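Local coordinates for protein DMATS type aromatic prenyltransferase (Streptomyces coelicolor, PDB 6ZRZ) that probably transfers a dimethylallyl group from its diphosphate to carbon 5 of the indole ring of tryptophan, inside an ABBA-type antiparallel barrel, at residues R282-A287 against G322-L327; D250-Q255 against P276-V281. All blocks are in the same frame, centred on the assembly; numbering follows the deposited sequence.

How the contacts relate
Followed from the N terminus, the chain first enters contact 2 at 250-255, runs out along strand 254-260 and back along strand 270-275, and closes that beta hairpin loop when 276-281 returns to the entry segment. Contact 1 opens at the very next residue: 282-287 leads into helix 284-297, and after helix 303-312 the chain comes back at 322-327 into strand 324-332. The two loops therefore lie in series, neither nested nor crossed. Contact 2 ties the ends of a hairpin together, while contact 1 ties an outer helix to a barrel strand. Their centres lie about 10 Å apart, R278 NH1 probably donates to A325 O, and both contacts reach the bound tryptophan.

Contact 1 (R282-A287 against G322-L327); sequences RHDGEA and GLIAYL. With TRP (tryptophan), chain D.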
loop_
_atom_site.group_PDB
_atom_site.type_symbol
_atom_site.label_atom_id
_atom_site.label_comp_id
_atom_site.label_asym_id
_atom_site.label_seq_id
_atom_site.Cartn_x
_atom_site.Cartn_y
_atom_site.Cartn_z
ATOM N N ARG A 282 4.150 -20.900 2.727
ATOM C CA ARG A 282 3.489 -21.692 3.794
ATOM C C ARG A 282 3.127 -20.792 4.980
ATOM O O ARG A 282 2.091 -21.067 5.652
ATOM C CB ARG A 282 4.410 -22.813 4.267
ATOM C CG ARG A 282 4.732 -23.849 3.198
ATOM C CD ARG A 282 5.738 -24.860 3.723
ATOM N NE ARG A 282 6.062 -25.895 2.747
ATOM C CZ ARG A 282 6.987 -25.801 1.753
ATOM N NH1 ARG A 282 7.172 -26.827 0.931
ATOM N NH2 ARG A 282 7.707 -24.693 1.584
ATOM N N HIS A 283 3.977 -19.822 5.296
ATOM C CA HIS A 283 3.883 -19.013 6.534
ATOM C C HIS A 283 4.794 -17.787 6.426
ATOM O O HIS A 283 5.595 -17.698 5.483
ATOM C CB HIS A 283 4.181 -19.850 7.780
ATOM C CG HIS A 283 5.489 -20.576 7.755
ATOM N ND1 HIS A 283 6.698 -19.923 7.875
ATOM C CD2 HIS A 283 5.775 -21.890 7.659
ATOM C CE1 HIS A 283 7.683 -20.806 7.838
ATOM N NE2 HIS A 283 7.152 -22.022 7.706
ATOM N N ASP A 284 4.683 -16.879 7.372
ATOM C CA ASP A 284 5.439 -15.606 7.367
ATOM C C ASP A 284 6.922 -15.838 7.657
ATOM O O ASP A 284 7.717 -14.941 7.307
ATOM C CB ASP A 284 4.798 -14.588 8.316
ATOM C CG ASP A 284 3.583 -13.948 7.694
ATOM O OD1 ASP A 284 3.750 -13.340 6.593
ATOM O OD2 ASP A 284 2.480 -14.088 8.268
ATOM N N GLY A 285 7.312 -16.968 8.250
ATOM C CA GLY A 285 8.740 -17.312 8.321
ATOM C C GLY A 285 9.336 -17.356 6.924
ATOM O O GLY A 285 10.427 -16.770 6.689
ATOM N N GLU A 286 8.657 -18.027 6.008
ATOM C CA GLU A 286 9.070 -18.149 4.588
ATOM C C GLU A 286 9.043 -16.769 3.921
ATOM O O GLU A 286 9.990 -16.422 3.254
ATOM C CB GLU A 286 8.128 -19.080 3.827
ATOM C CG GLU A 286 8.214 -20.516 4.265
ATOM C CD GLU A 286 7.721 -21.509 3.221
ATOM O OE1 GLU A 286 7.103 -21.068 2.212
ATOM O OE2 GLU A 286 7.987 -22.739 3.406
ATOM N N ALA A 287 7.952 -16.013 4.084
ATOM C CA ALA A 287 7.873 -14.625 3.565
ATOM C C ALA A 287 9.060 -13.793 4.092
ATOM O O ALA A 287 9.677 -13.061 3.286
ATOM C CB ALA A 287 6.569 -13.997 3.930
ATOM N N GLY A 322 0.227 -14.079 6.040
ATOM C CA GLY A 322 -0.511 -12.861 5.655
ATOM C C GLY A 322 0.004 -11.625 6.359
ATOM O O GLY A 322 -0.369 -10.508 5.951
ATOM N N LEU A 323 0.876 -11.789 7.352
ATOM C CA LEU A 323 1.517 -10.654 8.037
ATOM C C LEU A 323 2.351 -9.853 7.027
ATOM O O LEU A 323 2.167 -8.622 6.940
ATOM C CB LEU A 323 2.355 -11.171 9.193
ATOM C CG LEU A 323 2.794 -10.113 10.174
ATOM C CD1 LEU A 323 1.582 -9.390 10.756
ATOM C CD2 LEU A 323 3.647 -10.734 11.280
ATOM N N ILE A 324 3.195 -10.510 6.244
ATOM C CA ILE A 324 3.835 -9.862 5.081
ATOM C C ILE A 324 2.880 -10.049 3.894
ATOM O O ILE A 324 2.852 -11.138 3.311
ATOM C CB ILE A 324 5.252 -10.377 4.793
ATOM C CG1 ILE A 324 6.166 -10.247 6.013
ATOM C CG2 ILE A 324 5.817 -9.656 3.600
ATOM C CD1 ILE A 324 7.562 -10.836 5.810
ATOM N N ALA A 325 2.165 -8.993 3.527
ATOM C CA ALA A 325 1.116 -9.057 2.495
ATOM C C ALA A 325 1.738 -8.997 1.098
ATOM O O ALA A 325 1.361 -9.819 0.228
ATOM C CB ALA A 325 0.130 -7.967 2.701
ATOM N N TYR A 326 2.602 -8.024 0.863
ATOM C CA TYR A 326 3.286 -7.812 -0.426
ATOM C C TYR A 326 4.757 -7.523 -0.183
ATOM O O TYR A 326 5.142 -6.969 0.844
ATOM C CB TYR A 326 2.771 -6.594 -1.202
ATOM C CG TYR A 326 1.454 -6.740 -1.887
ATOM C CD1 TYR A 326 1.377 -7.119 -3.212
ATOM C CD2 TYR A 326 0.279 -6.531 -1.207
ATOM C CE1 TYR A 326 0.157 -7.224 -3.874
ATOM C CE2 TYR A 326 -0.953 -6.678 -1.826
ATOM C CZ TYR A 326 -1.021 -7.027 -3.173
ATOM O OH TYR A 326 -2.243 -7.181 -3.800
ATOM N N LEU A 327 5.557 -7.854 -1.168
ATOM C CA LEU A 327 6.892 -7.291 -1.325
ATOM C C LEU A 327 6.921 -6.511 -2.617
ATOM O O LEU A 327 6.258 -6.918 -3.579
ATOM C CB LEU A 327 7.934 -8.406 -1.352
ATOM C CG LEU A 327 8.066 -9.228 -0.088
ATOM C CD1 LEU A 327 9.021 -10.382 -0.337
ATOM C CD2 LEU A 327 8.511 -8.369 1.095
HETATM N N TRP D . -5.239 -5.479 0.063
HETATM C CA TRP D . -5.524 -4.960 -1.298
HETATM C C TRP D . -4.914 -5.881 -2.366
HETATM O O TRP D . -4.177 -6.854 -2.086
HETATM C CB TRP D . -5.035 -3.517 -1.459
HETATM C CG TRP D . -3.589 -3.286 -1.126
HETATM C CD1 TRP D . -3.059 -2.973 0.099
HETATM C CD2 TRP D . -2.477 -3.341 -2.039
HETATM N NE1 TRP D . -1.698 -2.839 0.004
HETATM C CE2 TRP D . -1.312 -3.043 -1.295
HETATM C CE3 TRP D . -2.356 -3.587 -3.410
HETATM C CZ2 TRP D . -0.045 -3.008 -1.878
HETATM C CZ3 TRP D . -1.108 -3.547 -3.986
HETATM C CH2 TRP D . 0.035 -3.277 -3.227
HETATM O OXT TRP D . -5.172 -5.645 -3.570
HETATM O O HOH W 1 2.777 -13.772 4.303
#
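D284, in the first turn of helix 284-297, turns its carboxylate onto the backbone of L323 and I324, where strand 324-332 begins; the contact joins the outer helical layer of an ABBA barrel to its inner sheet. CG of D284 lies beside the backbone N and anti to the carbonyl carbon (chi1 -78°), which brings both oxygens up to the N-H groups of L323 and I324. I324 N donates to OD1 at 2.9 Å in a nearly straight bond (173°), reaching it from above the carboxylate plane. L323 N meets OD2, also at 2.9 Å, on the syn side and less straight (150°). OD2 has a further partner in the salt bridge to R315, so the negative charge of this buried carboxylate is probably offset by the R315 guanidinium and the two backbone N-H groups. A water completes the joint: it accepts from G322 N at 3.1 Å and donates to I324 O at 2.8 Å and, at a doubtfully short distance, to D284 OD1.

The helix start has its own ties. H283 holds the N-cap position, its O accepting from A287 N and, weakly, from E286 N, while E286 OE2 receives R282 NH2 at 2.7 Å through its syn lone pair in a salt bridge.

Apolar contact follows one turn along. The methyl CB of A287 rests on I324 CD1 at 3.8 Å, the isoleucine also touching L288 of the same helix and L309 of helix 303-312.

Further along the strand, Y326 serves the tryptophan site instead of the helix. The ligand's indole covers one face of the phenol ring, with indole atom CH2 3.7 Å above the plane of the Y326 ring, over its centre, and at the ring edge Y326 OH donates to the ligand carboxylate O at 2.6 Å.

Contact 2 (D250-Q255 against P276-V281); sequences DGRPAQ and PVRDYV. With TRP (tryptophan), chain D.
CG of R252 sits between its backbone N and carbonyl carbon (chi1 89°), and the bend at chi3 (77°) brings the guanidinium to the carboxylate of D279, side chains crossing at about a right angle. The D279 carboxylate divides its work: OD2 takes R252 N at 2.8 Å through the anti lone pair, and OD1 takes R252 NH1 at 2.9 Å through the syn lone pair, forming a salt bridge. One carboxylate thus holds backbone and side chain of one arginine. Alongside, R252 CG passes P276 CG at 3.5 Å.

Y280 OH plays a double part, accepting from G251 N at 2.8 Å and donating to R252 O at 2.9 Å, fixing two successive loop residues. At the edge of its ring D250 OD1 lies in plane, 3.5 Å from CE1. A beta carbon at G251 would fall tight against D279 CB and Y280 OH, which fits a glycine.

The guanidinium groups of R252 and R278 overlap by their faces but offset toward the rim, planes 21° apart, with R252 NE 3.3 Å from R278 NH2. The like charges are probably offset by D59, which makes salt bridges with both arginines, and by D279. With a leucine in place of R252, D279 OD1 would probably lose its charged mate, and R278 the flat group over its face.

R278 NH1 is directed to A325 O, and its NH2 donates to the bound tryptophan's carboxylate O at 3.1 Å. R278 and Q255 belong to the tryptophan pocket of this DMATS-type ABBA prenyltransferase, beside the joined ends of one barrel hairpin.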
loop_
_atom_site.group_PDB
_atom_site.type_symbol
_atom_site.label_atom_id
_atom_site.label_comp_id
_atom_site.label_asym_id
_atom_site.label_seq_id
_atom_site.Cartn_x
_atom_site.Cartn_y
_atom_site.Cartn_z
ATOM N N ASP A 250 0.011 -17.781 -9.886
ATOM C CA ASP A 250 -1.292 -18.475 -9.985
ATOM C C ASP A 250 -2.211 -18.135 -8.818
ATOM O O ASP A 250 -3.299 -18.728 -8.774
ATOM C CB ASP A 250 -1.115 -19.976 -10.095
ATOM C CG ASP A 250 -0.239 -20.609 -9.047
ATOM O OD1 ASP A 250 0.252 -19.883 -8.159
ATOM O OD2 ASP A 250 -0.037 -21.853 -9.140
ATOM N N GLY A 251 -1.804 -17.234 -7.938
ATOM C CA GLY A 251 -2.661 -16.748 -6.824
ATOM C C GLY A 251 -3.198 -15.387 -7.155
ATOM O O GLY A 251 -3.451 -15.123 -8.305
ATOM N N ARG A 252 -3.349 -14.522 -6.178
ATOM C CA ARG A 252 -3.841 -13.208 -6.513
ATOM C C ARG A 252 -2.738 -12.529 -7.332
ATOM O O ARG A 252 -1.570 -12.900 -7.272
ATOM C CB ARG A 252 -4.326 -12.461 -5.282
ATOM C CG ARG A 252 -3.248 -11.676 -4.607
ATOM C CD ARG A 252 -3.775 -10.999 -3.345
ATOM N NE ARG A 252 -3.910 -11.952 -2.241
ATOM C CZ ARG A 252 -4.995 -12.149 -1.444
ATOM N NH1 ARG A 252 -4.927 -13.059 -0.478
ATOM N NH2 ARG A 252 -6.114 -11.447 -1.585
ATOM N N PRO A 253 -3.117 -11.584 -8.175
ATOM C CA PRO A 253 -2.205 -11.056 -9.178
ATOM C C PRO A 253 -1.147 -10.091 -8.674
ATOM O O PRO A 253 -1.317 -9.398 -7.588
ATOM C CB PRO A 253 -3.153 -10.369 -10.116
ATOM C CG PRO A 253 -4.218 -9.858 -9.231
ATOM C CD PRO A 253 -4.454 -10.998 -8.258
ATOM N N ALA A 254 -0.056 -10.059 -9.390
ATOM C CA ALA A 254 0.961 -9.029 -9.260
ATOM C C ALA A 254 0.330 -7.718 -9.677
ATOM O O ALA A 254 -0.677 -7.738 -10.415
ATOM C CB ALA A 254 2.161 -9.340 -10.106
ATOM N N GLN A 255 0.908 -6.624 -9.249
ATOM C CA GLN A 255 0.526 -5.291 -9.720
ATOM C C GLN A 255 1.803 -4.528 -10.041
ATOM O O GLN A 255 2.867 -4.880 -9.475
ATOM C CB GLN A 255 -0.282 -4.555 -8.648
ATOM C CG GLN A 255 -1.638 -5.171 -8.381
ATOM C CD GLN A 255 -2.535 -4.238 -7.591
ATOM O OE1 GLN A 255 -2.278 -3.013 -7.450
ATOM N NE2 GLN A 255 -3.580 -4.806 -7.051
ATOM N N PRO A 276 2.228 -10.282 -4.255
ATOM C CA PRO A 276 1.492 -10.658 -3.036
ATOM C C PRO A 276 2.013 -11.969 -2.434
ATOM O O PRO A 276 1.384 -12.993 -2.515
ATOM C CB PRO A 276 0.058 -10.784 -3.516
ATOM C CG PRO A 276 0.220 -11.219 -4.960
ATOM C CD PRO A 276 1.489 -10.571 -5.471
ATOM N N VAL A 277 3.173 -11.872 -1.812
ATOM C CA VAL A 277 3.966 -13.006 -1.304
ATOM C C VAL A 277 3.106 -13.893 -0.395
ATOM O O VAL A 277 3.401 -15.070 -0.324
ATOM C CB VAL A 277 5.244 -12.505 -0.601
ATOM C CG1 VAL A 277 4.955 -11.731 0.687
ATOM C CG2 VAL A 277 6.188 -13.643 -0.317
ATOM N N ARG A 278 2.092 -13.338 0.290
ATOM C CA ARG A 278 1.242 -14.102 1.222
ATOM C C ARG A 278 0.549 -15.268 0.522
ATOM O O ARG A 278 0.206 -16.230 1.212
ATOM C CB ARG A 278 0.166 -13.231 1.873
ATOM C CG ARG A 278 -0.808 -12.563 0.912
ATOM C CD ARG A 278 -1.562 -11.535 1.722
ATOM N NE ARG A 278 -2.677 -10.851 1.048
ATOM C CZ ARG A 278 -2.588 -9.823 0.205
ATOM N NH1 ARG A 278 -1.419 -9.401 -0.216
ATOM N NH2 ARG A 278 -3.695 -9.265 -0.281
ATOM N N ASP A 279 0.337 -15.189 -0.785
ATOM C CA ASP A 279 -0.339 -16.244 -1.566
ATOM C C ASP A 279 0.631 -17.324 -2.021
ATOM O O ASP A 279 0.141 -18.285 -2.649
ATOM C CB ASP A 279 -1.059 -15.644 -2.775
ATOM C CG ASP A 279 -2.386 -14.996 -2.452
ATOM O OD1 ASP A 279 -2.691 -14.770 -1.243
ATOM O OD2 ASP A 279 -3.119 -14.682 -3.427
ATOM N N TYR A 280 1.933 -17.214 -1.714
ATOM C CA TYR A 280 3.008 -18.022 -2.368
ATOM C C TYR A 280 3.958 -18.625 -1.328
ATOM O O TYR A 280 5.011 -19.107 -1.709
ATOM C CB TYR A 280 3.751 -17.160 -3.398
ATOM C CG TYR A 280 2.839 -16.637 -4.464
ATOM C CD1 TYR A 280 2.245 -17.498 -5.368
ATOM C CD2 TYR A 280 2.493 -15.298 -4.540
ATOM C CE1 TYR A 280 1.350 -17.051 -6.322
ATOM C CE2 TYR A 280 1.610 -14.829 -5.504
ATOM C CZ TYR A 280 1.046 -15.714 -6.414
ATOM O OH TYR A 280 0.142 -15.299 -7.349
ATOM N N VAL A 281 3.579 -18.597 -0.047
ATOM C CA VAL A 281 4.390 -19.153 1.063
ATOM C C VAL A 281 3.518 -20.057 1.926
ATOM O O VAL A 281 2.297 -19.887 1.910
ATOM C CB VAL A 281 4.971 -18.025 1.918
ATOM C CG1 VAL A 281 5.957 -17.185 1.166
ATOM C CG2 VAL A 281 3.860 -17.149 2.501
HETATM N N TRP D . -5.239 -5.479 0.063
HETATM C CA TRP D . -5.524 -4.960 -1.298
HETATM C C TRP D . -4.914 -5.881 -2.366
HETATM O O TRP D . -4.177 -6.854 -2.086
HETATM C CB TRP D . -5.035 -3.517 -1.459
HETATM C CG TRP D . -3.589 -3.286 -1.126
HETATM C CD1 TRP D . -3.059 -2.973 0.099
HETATM C CD2 TRP D . -2.477 -3.341 -2.039
HETATM N NE1 TRP D . -1.698 -2.839 0.004
HETATM C CE2 TRP D . -1.312 -3.043 -1.295
HETATM C CE3 TRP D . -2.356 -3.587 -3.410
HETATM C CZ2 TRP D . -0.045 -3.008 -1.878
HETATM C CZ3 TRP D . -1.108 -3.547 -3.986
HETATM C CH2 TRP D . 0.035 -3.277 -3.227
HETATM O OXT TRP D . -5.172 -5.645 -3.570
#